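Local structure of cycloalternan-forming enzyme (Listeria monocytogenes serovar 1/2a, 5F7U) at residues A[375-380]-A[440-445]; A[382-387]-A[395-400]; A[444-447]-A[452-455]. The protein is a multidomain protein of glycoside hydrolase family 31, built around a TIM barrel with beta-rich domains on either side of it in sequence, including a family 6 carbohydrate-binding module. The protein carries 1 engineered substitution. All blocks are in the same frame, centred on the assembly; numbering follows the deposited sequence.

Contact 1 (A[375-380]-A[440-445]). With MG (magnesium ion), chain J.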
ATOM      1  N   ASP A 375      11.509   6.667 -26.756  1.00 16.85           N
ATOM      2  CA  ASP A 375      12.700   5.883 -27.075  1.00 17.32           C
ATOM      3  C   ASP A 375      13.790   6.673 -27.766  1.00 17.79           C
ATOM      4  O   ASP A 375      14.711   6.084 -28.341  1.00 17.77           O
ATOM      5  CB  ASP A 375      12.329   4.649 -27.932  1.00 18.12           C
ATOM      6  CG  ASP A 375      11.935   5.019 -29.369  1.00 19.07           C
ATOM      7  OD1 ASP A 375      11.312   6.089 -29.592  1.00 19.94           O
ATOM      8  OD2 ASP A 375      12.228   4.208 -30.281  1.00 20.03           O
ATOM      9  N   ARG A 376      13.682   7.997 -27.727  1.00 17.87           N
ATOM     10  CA  ARG A 376      14.679   8.860 -28.361  1.00 18.91           C
ATOM     11  C   ARG A 376      14.618  10.245 -27.750  1.00 18.95           C
ATOM     12  O   ARG A 376      13.639  10.601 -27.098  1.00 18.48           O
ATOM     13  CB  ARG A 376      14.465   8.920 -29.885  1.00 19.71           C
ATOM     14  CG  ARG A 376      13.085   9.425 -30.317  1.00 20.17           C
ATOM     15  CD  ARG A 376      12.810   9.013 -31.768  1.00 21.63           C
ATOM     16  NE  ARG A 376      12.372   7.615 -31.833  1.00 22.47           N
ATOM     17  CZ  ARG A 376      12.469   6.822 -32.901  1.00 23.83           C
ATOM     18  NH1 ARG A 376      13.025   7.252 -34.033  1.00 25.09           N
ATOM     19  NH2 ARG A 376      12.029   5.572 -32.829  1.00 23.81           N
ATOM     20  N   GLU A 377      15.671  11.024 -27.971  1.00 19.64           N
ATOM     21  CA  GLU A 377      15.737  12.380 -27.438  1.00 19.96           C
ATOM     22  C   GLU A 377      14.546  13.244 -27.827  1.00 19.66           C
ATOM     23  O   GLU A 377      14.034  13.989 -26.993  1.00 19.25           O
ATOM     24  CB  GLU A 377      17.030  13.033 -27.896  1.00 21.24           C
ATOM     25  CG  GLU A 377      18.147  12.668 -26.953  1.00 22.56           C
ATOM     26  CD  GLU A 377      19.539  12.860 -27.529  1.00 24.06           C
ATOM     27  OE1 GLU A 377      19.718  13.070 -28.758  1.00 25.19           O
ATOM     28  OE2 GLU A 377      20.468  12.743 -26.713  1.00 24.97           O
ATOM     29  N   SER A 378      14.091  13.145 -29.075  1.00 19.47           N
ATOM     30  CA  SER A 378      12.961  13.983 -29.501  1.00 19.36           C
ATOM     31  C   SER A 378      11.674  13.617 -28.774  1.00 18.67           C
ATOM     32  O   SER A 378      10.818  14.480 -28.593  1.00 18.45           O
ATOM     33  CB  SER A 378      12.746  13.948 -31.008  1.00 19.94           C
ATOM     34  OG  SER A 378      12.617  12.628 -31.509  1.00 19.99           O
ATOM     35  N   ASP A 379      11.545  12.353 -28.357  1.00 18.07           N
ATOM     36  CA  ASP A 379      10.384  11.943 -27.535  1.00 17.91           C
ATOM     37  C   ASP A 379      10.444  12.611 -26.167  1.00 17.46           C
ATOM     38  O   ASP A 379       9.411  13.051 -25.630  1.00 17.10           O
ATOM     39  CB  ASP A 379      10.316  10.405 -27.320  1.00 17.78           C
ATOM     40  CG  ASP A 379       9.824   9.624 -28.561  1.00 18.55           C
ATOM     41  OD1 ASP A 379       9.284  10.242 -29.499  1.00 19.65           O
ATOM     42  OD2 ASP A 379       9.958   8.377 -28.596  1.00 19.01           O
ATOM     43  N   VAL A 380      11.644  12.659 -25.585  1.00 17.42           N
ATOM     44  CA  VAL A 380      11.839  13.285 -24.268  1.00 17.26           C
ATOM     45  C   VAL A 380      11.567  14.799 -24.389  1.00 17.98           C
ATOM     46  O   VAL A 380      10.813  15.344 -23.580  1.00 17.51           O
ATOM     47  CB  VAL A 380      13.238  12.997 -23.680  1.00 17.28           C
ATOM     48  CG1 VAL A 380      13.492  13.819 -22.413  1.00 17.42           C
ATOM     49  CG2 VAL A 380      13.388  11.514 -23.358  1.00 16.65           C
ATOM     50  N   LYS A 440      23.712  13.047 -21.488  1.00 22.00           N
ATOM     51  CA  LYS A 440      23.991  14.039 -20.441  1.00 22.54           C
ATOM     52  C   LYS A 440      23.131  15.291 -20.646  1.00 22.25           C
ATOM     53  O   LYS A 440      22.471  15.752 -19.722  1.00 22.11           O
ATOM     54  CB  LYS A 440      25.477  14.413 -20.482  1.00 24.25           C
ATOM     55  CG  LYS A 440      26.055  14.875 -19.167  1.00 25.90           C
ATOM     56  CD  LYS A 440      27.585  14.895 -19.226  1.00 27.39           C
ATOM     57  CE  LYS A 440      28.132  16.188 -19.796  1.00 29.24           C
ATOM     58  NZ  LYS A 440      29.602  16.307 -19.561  1.00 30.84           N
ATOM     59  N   GLY A 441      23.120  15.829 -21.863  1.00 22.11           N
ATOM     60  CA  GLY A 441      22.309  17.011 -22.170  1.00 21.85           C
ATOM     61  C   GLY A 441      20.822  16.757 -22.058  1.00 21.04           C
ATOM     62  O   GLY A 441      20.067  17.622 -21.644  1.00 20.72           O
ATOM     63  N   MET A 442      20.407  15.546 -22.425  1.00 20.34           N
ATOM     64  CA  MET A 442      19.009  15.158 -22.315  1.00 19.82           C
ATOM     65  C   MET A 442      18.594  15.181 -20.840  1.00 19.16           C
ATOM     66  O   MET A 442      17.537  15.741 -20.502  1.00 18.97           O
ATOM     67  CB  MET A 442      18.795  13.767 -22.966  1.00 19.91           C
ATOM     68  CG  MET A 442      17.366  13.203 -22.914  1.00 19.76           C
ATOM     69  SD  MET A 442      16.903  12.467 -21.332  1.00 19.52           S
ATOM     70  CE  MET A 442      17.979  11.037 -21.319  1.00 19.34           C
ATOM     71  N   VAL A 443      19.409  14.573 -19.972  1.00 18.80           N
ATOM     72  CA  VAL A 443      19.098  14.541 -18.527  1.00 18.25           C
ATOM     73  C   VAL A 443      19.068  15.973 -17.951  1.00 18.45           C
ATOM     74  O   VAL A 443      18.167  16.329 -17.177  1.00 17.57           O
ATOM     75  CB  VAL A 443      20.061  13.598 -17.768  1.00 18.57           C
ATOM     76  CG1 VAL A 443      19.897  13.734 -16.252  1.00 18.41           C
ATOM     77  CG2 VAL A 443      19.814  12.140 -18.187  1.00 18.03           C
ATOM     78  N   ASP A 444      20.017  16.804 -18.382  1.00 19.11           N
ATOM     79  CA  ASP A 444      20.063  18.200 -17.940  1.00 19.68           C
ATOM     80  C   ASP A 444      18.780  18.938 -18.288  1.00 19.60           C
ATOM     81  O   ASP A 444      18.285  19.736 -17.483  1.00 19.45           O
ATOM     82  CB  ASP A 444      21.269  18.936 -18.551  1.00 20.59           C
ATOM     83  CG  ASP A 444      22.585  18.485 -17.970  1.00 21.13           C
ATOM     84  OD1 ASP A 444      22.629  17.974 -16.843  1.00 21.38           O
ATOM     85  OD2 ASP A 444      23.615  18.678 -18.632  1.00 21.85           O
ATOM     86  N   SER A 445      18.225  18.648 -19.469  1.00 19.56           N
ATOM     87  CA  SER A 445      16.988  19.308 -19.894  1.00 19.69           C
ATOM     88  C   SER A 445      15.787  18.822 -19.074  1.00 18.62           C
ATOM     89  O   SER A 445      14.871  19.596 -18.819  1.00 18.54           O
ATOM     90  CB  SER A 445      16.755  19.155 -21.400  1.00 20.55           C
ATOM     91  OG  SER A 445      16.290  17.843 -21.708  1.00 21.96           O
TER
HETATM   92 MG    MG J1104       9.180   6.599 -29.625  1.00 15.14          MG
HETATM   93  O   HOH W   1       9.443   7.570 -31.569  1.00 42.25           O
HETATM   94  O   HOH W   2       7.130   7.699 -29.622  1.00 44.26           O
HETATM   95  O   HOH W   3       8.705   4.413 -30.256  1.00 24.48           O

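Contact 2 (A[382-387]-A[395-400]). With GLC (alpha-D-glucopyranose), chain F; GLC (alpha-D-glucopyranose), chain B.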
ATOM      1  N   SER A 382       9.722  16.337 -26.578  1.00 19.73           N
ATOM      2  CA  SER A 382       8.282  16.498 -26.802  1.00 20.07           C
ATOM      3  C   SER A 382       7.496  16.326 -25.522  1.00 19.06           C
ATOM      4  O   SER A 382       6.574  17.093 -25.292  1.00 18.89           O
ATOM      5  CB  SER A 382       7.744  15.542 -27.868  1.00 20.67           C
ATOM      6  OG  SER A 382       8.295  15.890 -29.123  1.00 23.80           O
ATOM      7  N   ALA A 383       7.844  15.321 -24.700  1.00 18.15           N
ATOM      8  CA  ALA A 383       7.181  15.137 -23.401  1.00 17.41           C
ATOM      9  C   ALA A 383       7.333  16.364 -22.505  1.00 17.63           C
ATOM     10  O   ALA A 383       6.358  16.807 -21.880  1.00 17.56           O
ATOM     11  CB  ALA A 383       7.699  13.883 -22.686  1.00 17.07           C
ATOM     12  N   LEU A 384       8.539  16.928 -22.462  1.00 17.73           N
ATOM     13  CA  LEU A 384       8.772  18.137 -21.649  1.00 18.09           C
ATOM     14  C   LEU A 384       8.028  19.347 -22.203  1.00 18.66           C
ATOM     15  O   LEU A 384       7.427  20.115 -21.441  1.00 18.59           O
ATOM     16  CB  LEU A 384      10.270  18.453 -21.514  1.00 18.30           C
ATOM     17  CG  LEU A 384      11.125  17.331 -20.881  1.00 18.07           C
ATOM     18  CD1 LEU A 384      12.602  17.679 -20.992  1.00 18.66           C
ATOM     19  CD2 LEU A 384      10.722  16.986 -19.440  1.00 17.48           C
ATOM     20  N   SER A 385       8.068  19.505 -23.528  1.00 19.31           N
ATOM     21  CA  SER A 385       7.369  20.589 -24.204  1.00 20.33           C
ATOM     22  C   SER A 385       5.849  20.497 -23.999  1.00 19.67           C
ATOM     23  O   SER A 385       5.177  21.514 -23.702  1.00 19.33           O
ATOM     24  CB  SER A 385       7.706  20.553 -25.707  1.00 21.56           C
ATOM     25  OG  SER A 385       7.044  21.622 -26.345  1.00 24.48           O
ATOM     26  N   ASN A 386       5.308  19.289 -24.177  1.00 19.00           N
ATOM     27  CA  ASN A 386       3.874  19.051 -23.933  1.00 19.02           C
ATOM     28  C   ASN A 386       3.460  19.305 -22.498  1.00 19.00           C
ATOM     29  O   ASN A 386       2.385  19.881 -22.254  1.00 19.16           O
ATOM     30  CB  ASN A 386       3.465  17.630 -24.352  1.00 19.01           C
ATOM     31  CG  ASN A 386       3.423  17.451 -25.853  1.00 19.69           C
ATOM     32  OD1 ASN A 386       3.085  18.374 -26.582  1.00 21.09           O
ATOM     33  ND2 ASN A 386       3.757  16.252 -26.327  1.00 19.86           N
ATOM     34  N   ALA A 387       4.288  18.870 -21.549  1.00 18.48           N
ATOM     35  CA  ALA A 387       4.014  19.153 -20.139  1.00 18.70           C
ATOM     36  C   ALA A 387       4.016  20.653 -19.887  1.00 19.64           C
ATOM     37  O   ALA A 387       3.112  21.158 -19.246  1.00 20.27           O
ATOM     38  CB  ALA A 387       4.991  18.435 -19.213  1.00 17.82           C
ATOM     39  N   THR A 395       7.169  16.121 -11.562  1.00 15.83           N
ATOM     40  CA  THR A 395       8.487  16.094 -10.910  1.00 15.98           C
ATOM     41  C   THR A 395       9.303  14.842 -11.206  1.00 15.72           C
ATOM     42  O   THR A 395      10.512  14.819 -10.956  1.00 15.92           O
ATOM     43  CB  THR A 395       8.379  16.257  -9.387  1.00 15.88           C
ATOM     44  OG1 THR A 395       7.564  15.209  -8.856  1.00 15.48           O
ATOM     45  CG2 THR A 395       7.785  17.631  -9.035  1.00 16.55           C
ATOM     46  N   GLY A 396       8.642  13.799 -11.712  1.00 15.55           N
ATOM     47  CA  GLY A 396       9.328  12.538 -12.004  1.00 15.36           C
ATOM     48  C   GLY A 396       9.206  12.165 -13.467  1.00 15.10           C
ATOM     49  O   GLY A 396       8.212  12.476 -14.113  1.00 15.17           O
ATOM     50  N   PHE A 397      10.229  11.487 -13.989  1.00 15.13           N
ATOM     51  CA  PHE A 397      10.298  11.154 -15.409  1.00 15.02           C
ATOM     52  C   PHE A 397      10.936   9.774 -15.521  1.00 14.78           C
ATOM     53  O   PHE A 397      11.960   9.496 -14.880  1.00 15.42           O
ATOM     54  CB  PHE A 397      11.130  12.200 -16.170  1.00 15.88           C
ATOM     55  CG  PHE A 397      10.942  12.160 -17.668  1.00 16.31           C
ATOM     56  CD1 PHE A 397      11.586  11.205 -18.454  1.00 16.57           C
ATOM     57  CD2 PHE A 397      10.150  13.120 -18.303  1.00 16.81           C
ATOM     58  CE1 PHE A 397      11.393  11.168 -19.836  1.00 16.76           C
ATOM     59  CE2 PHE A 397       9.956  13.096 -19.689  1.00 17.19           C
ATOM     60  CZ  PHE A 397      10.580  12.123 -20.460  1.00 17.12           C
ATOM     61  N   VAL A 398      10.325   8.893 -16.298  1.00 13.89           N
ATOM     62  CA  VAL A 398      10.856   7.536 -16.406  1.00 14.01           C
ATOM     63  C   VAL A 398      11.216   7.271 -17.858  1.00 13.98           C
ATOM     64  O   VAL A 398      10.442   7.627 -18.747  1.00 14.39           O
ATOM     65  CB  VAL A 398       9.827   6.464 -15.952  1.00 13.71           C
ATOM     66  CG1 VAL A 398      10.432   5.053 -16.045  1.00 13.81           C
ATOM     67  CG2 VAL A 398       9.316   6.741 -14.529  1.00 13.65           C
ATOM     68  N   LEU A 399      12.383   6.661 -18.090  1.00 14.12           N
ATOM     69  CA  LEU A 399      12.701   6.112 -19.412  1.00 14.32           C
ATOM     70  C   LEU A 399      12.851   4.612 -19.323  1.00 14.37           C
ATOM     71  O   LEU A 399      13.623   4.115 -18.507  1.00 14.09           O
ATOM     72  CB  LEU A 399      13.991   6.714 -19.997  1.00 14.82           C
ATOM     73  CG  LEU A 399      13.864   8.105 -20.616  1.00 15.27           C
ATOM     74  CD1 LEU A 399      15.246   8.494 -21.104  1.00 15.76           C
ATOM     75  CD2 LEU A 399      12.881   8.076 -21.784  1.00 15.19           C
ATOM     76  N   GLU A 400      12.126   3.906 -20.185  1.00 14.48           N
ATOM     77  CA  GLU A 400      12.229   2.464 -20.276  1.00 14.84           C
ATOM     78  C   GLU A 400      13.000   2.040 -21.497  1.00 15.28           C
ATOM     79  O   GLU A 400      13.962   1.256 -21.384  1.00 16.08           O
ATOM     80  CB  GLU A 400      10.843   1.818 -20.273  1.00 14.76           C
ATOM     81  CG  GLU A 400      10.099   2.050 -18.971  1.00 14.84           C
ATOM     82  CD  GLU A 400       8.915   1.132 -18.782  1.00 14.69           C
ATOM     83  OE1 GLU A 400       8.299   0.706 -19.795  1.00 14.90           O
ATOM     84  OE2 GLU A 400       8.602   0.838 -17.604  1.00 14.75           O
TER
HETATM   85  C1  GLC F   2       7.242  -4.758 -17.378  1.00 24.23           C
HETATM   86  C2  GLC F   2       6.696  -3.620 -16.489  1.00 22.22           C
HETATM   87  C3  GLC F   2       6.086  -2.459 -17.301  1.00 21.59           C
HETATM   88  C4  GLC F   2       7.082  -1.969 -18.364  1.00 21.87           C
HETATM   89  C5  GLC F   2       7.730  -3.143 -19.113  1.00 23.14           C
HETATM   90  C6  GLC F   2       8.840  -2.720 -20.062  1.00 23.44           C
HETATM   91  O2  GLC F   2       5.835  -4.147 -15.476  1.00 22.18           O
HETATM   92  O3  GLC F   2       5.736  -1.351 -16.452  1.00 19.32           O
HETATM   93  O4  GLC F   2       6.414  -1.111 -19.307  1.00 19.95           O
HETATM   94  O5  GLC F   2       8.238  -4.177 -18.244  1.00 23.37           O
HETATM   95  O6  GLC F   2       9.197  -3.901 -20.807  1.00 24.60           O
HETATM   96  C1  GLC B   3       9.339  -3.597 -22.217  1.00 25.64           C
HETATM   97  C2  GLC B   3       9.616  -4.887 -23.002  1.00 27.55           C
HETATM   98  C3  GLC B   3      11.065  -5.356 -22.811  1.00 27.41           C
HETATM   99  C4  GLC B   3      12.055  -4.229 -23.102  1.00 26.07           C
HETATM  100  C5  GLC B   3      11.700  -3.035 -22.203  1.00 24.53           C
HETATM  101  C6  GLC B   3      12.648  -1.848 -22.317  1.00 23.74           C
HETATM  102  O2  GLC B   3       8.748  -5.930 -22.551  1.00 29.08           O
HETATM  103  O3  GLC B   3      11.337  -6.477 -23.660  1.00 28.66           O
HETATM  104  O4  GLC B   3      13.385  -4.694 -22.842  1.00 26.18           O
HETATM  105  O5  GLC B   3      10.351  -2.609 -22.484  1.00 23.89           O
HETATM  106  O6  GLC B   3      12.471  -1.236 -23.598  1.00 23.42           O

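Contact 3 (A[444-447]-A[452-455])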
ATOM      1  N   ASP A 444      20.017  16.804 -18.382  1.00 19.11           N
ATOM      2  CA  ASP A 444      20.063  18.200 -17.940  1.00 19.68           C
ATOM      3  C   ASP A 444      18.780  18.938 -18.288  1.00 19.60           C
ATOM      4  O   ASP A 444      18.285  19.736 -17.483  1.00 19.45           O
ATOM      5  CB  ASP A 444      21.269  18.936 -18.551  1.00 20.59           C
ATOM      6  CG  ASP A 444      22.585  18.485 -17.970  1.00 21.13           C
ATOM      7  OD1 ASP A 444      22.629  17.974 -16.843  1.00 21.38           O
ATOM      8  OD2 ASP A 444      23.615  18.678 -18.632  1.00 21.85           O
ATOM      9  N   SER A 445      18.225  18.648 -19.469  1.00 19.56           N
ATOM     10  CA  SER A 445      16.988  19.308 -19.894  1.00 19.69           C
ATOM     11  C   SER A 445      15.787  18.822 -19.074  1.00 18.62           C
ATOM     12  O   SER A 445      14.871  19.596 -18.819  1.00 18.54           O
ATOM     13  CB  SER A 445      16.755  19.155 -21.400  1.00 20.55           C
ATOM     14  OG  SER A 445      16.290  17.843 -21.708  1.00 21.96           O
ATOM     15  N   VAL A 446      15.809  17.562 -18.635  1.00 17.70           N
ATOM     16  CA  VAL A 446      14.760  17.060 -17.711  1.00 17.08           C
ATOM     17  C   VAL A 446      14.851  17.815 -16.373  1.00 17.47           C
ATOM     18  O   VAL A 446      13.840  18.258 -15.830  1.00 17.18           O
ATOM     19  CB  VAL A 446      14.832  15.519 -17.494  1.00 16.36           C
ATOM     20  CG1 VAL A 446      13.834  15.045 -16.428  1.00 15.73           C
ATOM     21  CG2 VAL A 446      14.590  14.777 -18.803  1.00 16.35           C
ATOM     22  N   HIS A 447      16.069  17.957 -15.855  1.00 18.13           N
ATOM     23  CA  HIS A 447      16.289  18.708 -14.614  1.00 18.84           C
ATOM     24  C   HIS A 447      15.857  20.173 -14.731  1.00 19.71           C
ATOM     25  O   HIS A 447      15.280  20.729 -13.788  1.00 19.47           O
ATOM     26  CB  HIS A 447      17.755  18.629 -14.192  1.00 19.49           C
ATOM     27  CG  HIS A 447      18.192  17.259 -13.782  1.00 19.11           C
ATOM     28  ND1 HIS A 447      19.515  16.868 -13.797  1.00 19.74           N
ATOM     29  CD2 HIS A 447      17.483  16.187 -13.350  1.00 18.62           C
ATOM     30  CE1 HIS A 447      19.599  15.612 -13.389  1.00 19.27           C
ATOM     31  NE2 HIS A 447      18.382  15.180 -13.109  1.00 18.74           N
ATOM     32  N   ASN A 452      13.033  14.790 -12.435  1.00 17.81           N
ATOM     33  CA  ASN A 452      14.086  13.901 -12.007  1.00 17.76           C
ATOM     34  C   ASN A 452      13.843  12.610 -12.745  1.00 17.17           C
ATOM     35  O   ASN A 452      12.705  12.169 -12.874  1.00 16.98           O
ATOM     36  CB  ASN A 452      13.968  13.659 -10.506  1.00 18.28           C
ATOM     37  CG  ASN A 452      14.086  14.929  -9.698  1.00 19.25           C
ATOM     38  OD1 ASN A 452      15.162  15.238  -9.257  1.00 20.14           O
ATOM     39  ND2 ASN A 452      12.988  15.689  -9.539  1.00 19.12           N
ATOM     40  N   ILE A 453      14.909  12.000 -13.240  1.00 16.71           N
ATOM     41  CA  ILE A 453      14.737  10.917 -14.210  1.00 16.32           C
ATOM     42  C   ILE A 453      15.231   9.589 -13.651  1.00 15.77           C
ATOM     43  O   ILE A 453      16.293   9.531 -13.038  1.00 16.30           O
ATOM     44  CB  ILE A 453      15.449  11.253 -15.553  1.00 16.92           C
ATOM     45  CG1 ILE A 453      15.091  10.229 -16.651  1.00 16.81           C
ATOM     46  CG2 ILE A 453      16.972  11.404 -15.387  1.00 17.74           C
ATOM     47  CD1 ILE A 453      15.383  10.742 -18.061  1.00 17.38           C
ATOM     48  N   VAL A 454      14.468   8.529 -13.869  1.00 14.76           N
ATOM     49  CA  VAL A 454      14.928   7.177 -13.515  1.00 14.79           C
ATOM     50  C   VAL A 454      14.999   6.293 -14.769  1.00 14.67           C
ATOM     51  O   VAL A 454      14.252   6.518 -15.734  1.00 14.72           O
ATOM     52  CB  VAL A 454      14.073   6.505 -12.385  1.00 14.51           C
ATOM     53  CG1 VAL A 454      14.025   7.400 -11.147  1.00 14.78           C
ATOM     54  CG2 VAL A 454      12.674   6.174 -12.855  1.00 14.55           C
ATOM     55  N   LEU A 455      15.926   5.334 -14.773  1.00 14.53           N
ATOM     56  CA  LEU A 455      16.087   4.419 -15.915  1.00 14.48           C
ATOM     57  C   LEU A 455      15.686   2.990 -15.552  1.00 14.27           C
ATOM     58  O   LEU A 455      16.005   2.492 -14.482  1.00 14.18           O
ATOM     59  CB  LEU A 455      17.555   4.429 -16.397  1.00 14.98           C
ATOM     60  CG  LEU A 455      18.118   5.774 -16.863  1.00 15.54           C
ATOM     61  CD1 LEU A 455      19.528   5.542 -17.415  1.00 15.99           C
ATOM     62  CD2 LEU A 455      17.230   6.411 -17.932  1.00 15.31           C
TER

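Contact 1 (A[375-380]-A[440-445])
M442 leaves its helix with CG anti to the backbone N (chi1 179°); a turn at chi2 (-79°) then sets SD against V380, while the further bend at chi3 directs CE. There CG1 of V380, itself anti to its backbone N, comes within 3.8 Å of SD of M442, the two side chains crossing at about a right angle. E377 approaches the same methionine one turn earlier: its CG lies 4.1 Å from CG of M442, so the glutamate's methylene rests against the first methylenes of the methionine. Beyond CG the glutamate is extended, and its carboxylate accepts hydrogen bonds from the backbone N atoms of T437 and D438, just ahead of helix 439-448. A glutamate suits this place because it offers methylenes to the methionine and oxygens to the backbone. The contact packs two outer helices of the TIM barrel, 377-389 and 439-448, which follow barrel strands 367-369 and 396-399. Valine gives a compact, branched surface, while the long, flexible methionine lies between the helices and reaches inward to L399 and I453.

At the start of the first helix, on the side away from M442, a magnesium ion is bound by OD1 of D375 and OD2 of D379, each at 2.2 Å, with three waters and the backbone O of E373. OD2 of D379 also receives the backbone N of D375 at 3.0 Å, using its anti lone pair. R376, at the N-cap position, grips D375 side-on: its NE meets OD1 at 2.9 Å, almost in the guanidinium plane but 43° above the carboxylate plane, while NH2 forms a salt bridge with OD2. This hold restrains the carboxylate's rotation and would partly offset the negative charge gathered at the metal.

Contact 2 (A[382-387]-A[395-400])
OE1 of E400 takes a 2.7 Å hydrogen bond from O4 of the chain F glucose and a second from ND2 of N372, while OE2 forms a salt bridge with K535. Held through both oxygens, the carboxylate is fixed in the glycan pocket at the C-terminal end of strand 396-399. The side chain, extended beyond CG, carries it out to the sugar.

Within the strand, three residues before E400, the contact with helix 377-389 is wholly apolar. F397 has CG anti to its backbone N (chi1 -164°), which sends the ring outward from the strand to the helix. CB of A383 sits at the ring's edge, near its plane, 3.8 Å from CE2. L384 reaches the same ring carbon with CD2 at 4.0 Å, its side chain crossing the phenylalanine at about a right angle. A383 is small enough to let the ring come close to the helix; L384, which leaves the helix along its flank, uses its length to get there. The broad ring spans the gap between backbones whose nearest CA atoms, those of A383 and F397, are 9.5 Å apart.

W374 also meets the F397 ring. The contact closes the beta-alpha-beta unit 367-369, 377-389, 396-399 of the TIM barrel, with V446 of helix 439-448 and I453 of strand 452-457 packed beside F397.

Contact 3 (A[444-447]-A[452-455])
Apolar packing comes first, and V446 supplies its helix side: CG2 of the valine lies 4.2 Å from CD1 of I453. CG1 of I453 is anti to its backbone N (chi1 -171°) and the chain stays extended at chi2, so CD1 is carried out from the strand to the helix, where the two side chains cross at about a right angle. Both residues are buried and beta-branched; valine keeps the helix surface compact, while isoleucine has the extra carbon needed to span from sheet to helix.

Such layering is that of a TIM barrel, in which helix 439-448 leads through a short turn into strand 452-457 and then covers that strand's outer side. V446 also touches L384 of the neighbouring helix 377-389.

Van der Waals contact between side chains and the backbone marks the turn end. The second methyl of V446, CG1, stands 4.1 Å from the backbone N of N452. CD2 of H447 approaches CA of N452 at 4.3 Å, and that carbon lies at the edge of the imidazole, near its plane.

Polar groups make their bonds beyond the two segments. NE2 of H447 is hydrogen-bonded to OD2 of D532, an oxygen that also accepts the backbone N of I453, so one carboxylate ties the helix residue to the strand. N452, whose CB points away from the helix, uses ND2 to reach the backbone O of T395.

The three contacts form one continuous patch of the TIM barrel, their centres 8 to 9 Å apart. Contact 1 joins helices 377-389 and 439-448 to each other, whereas contacts 2 and 3 seat each of these helices on a strand, 396-399 and 452-457, which are neighbours in the parallel barrel sheet. Along the chain contact 2 is nested within the loop closed by contact 1, and contact 3 begins where contact 1 ends, sharing D444 and S445. V380 touches F397 and V446, and a probable hydrogen bond links F397 O to V454 N. This shared apolar layer joins two helices to two barrel strands; the magnesium site lies at the start of helix 377-389 and the glycan pocket at the end of strand 396-399.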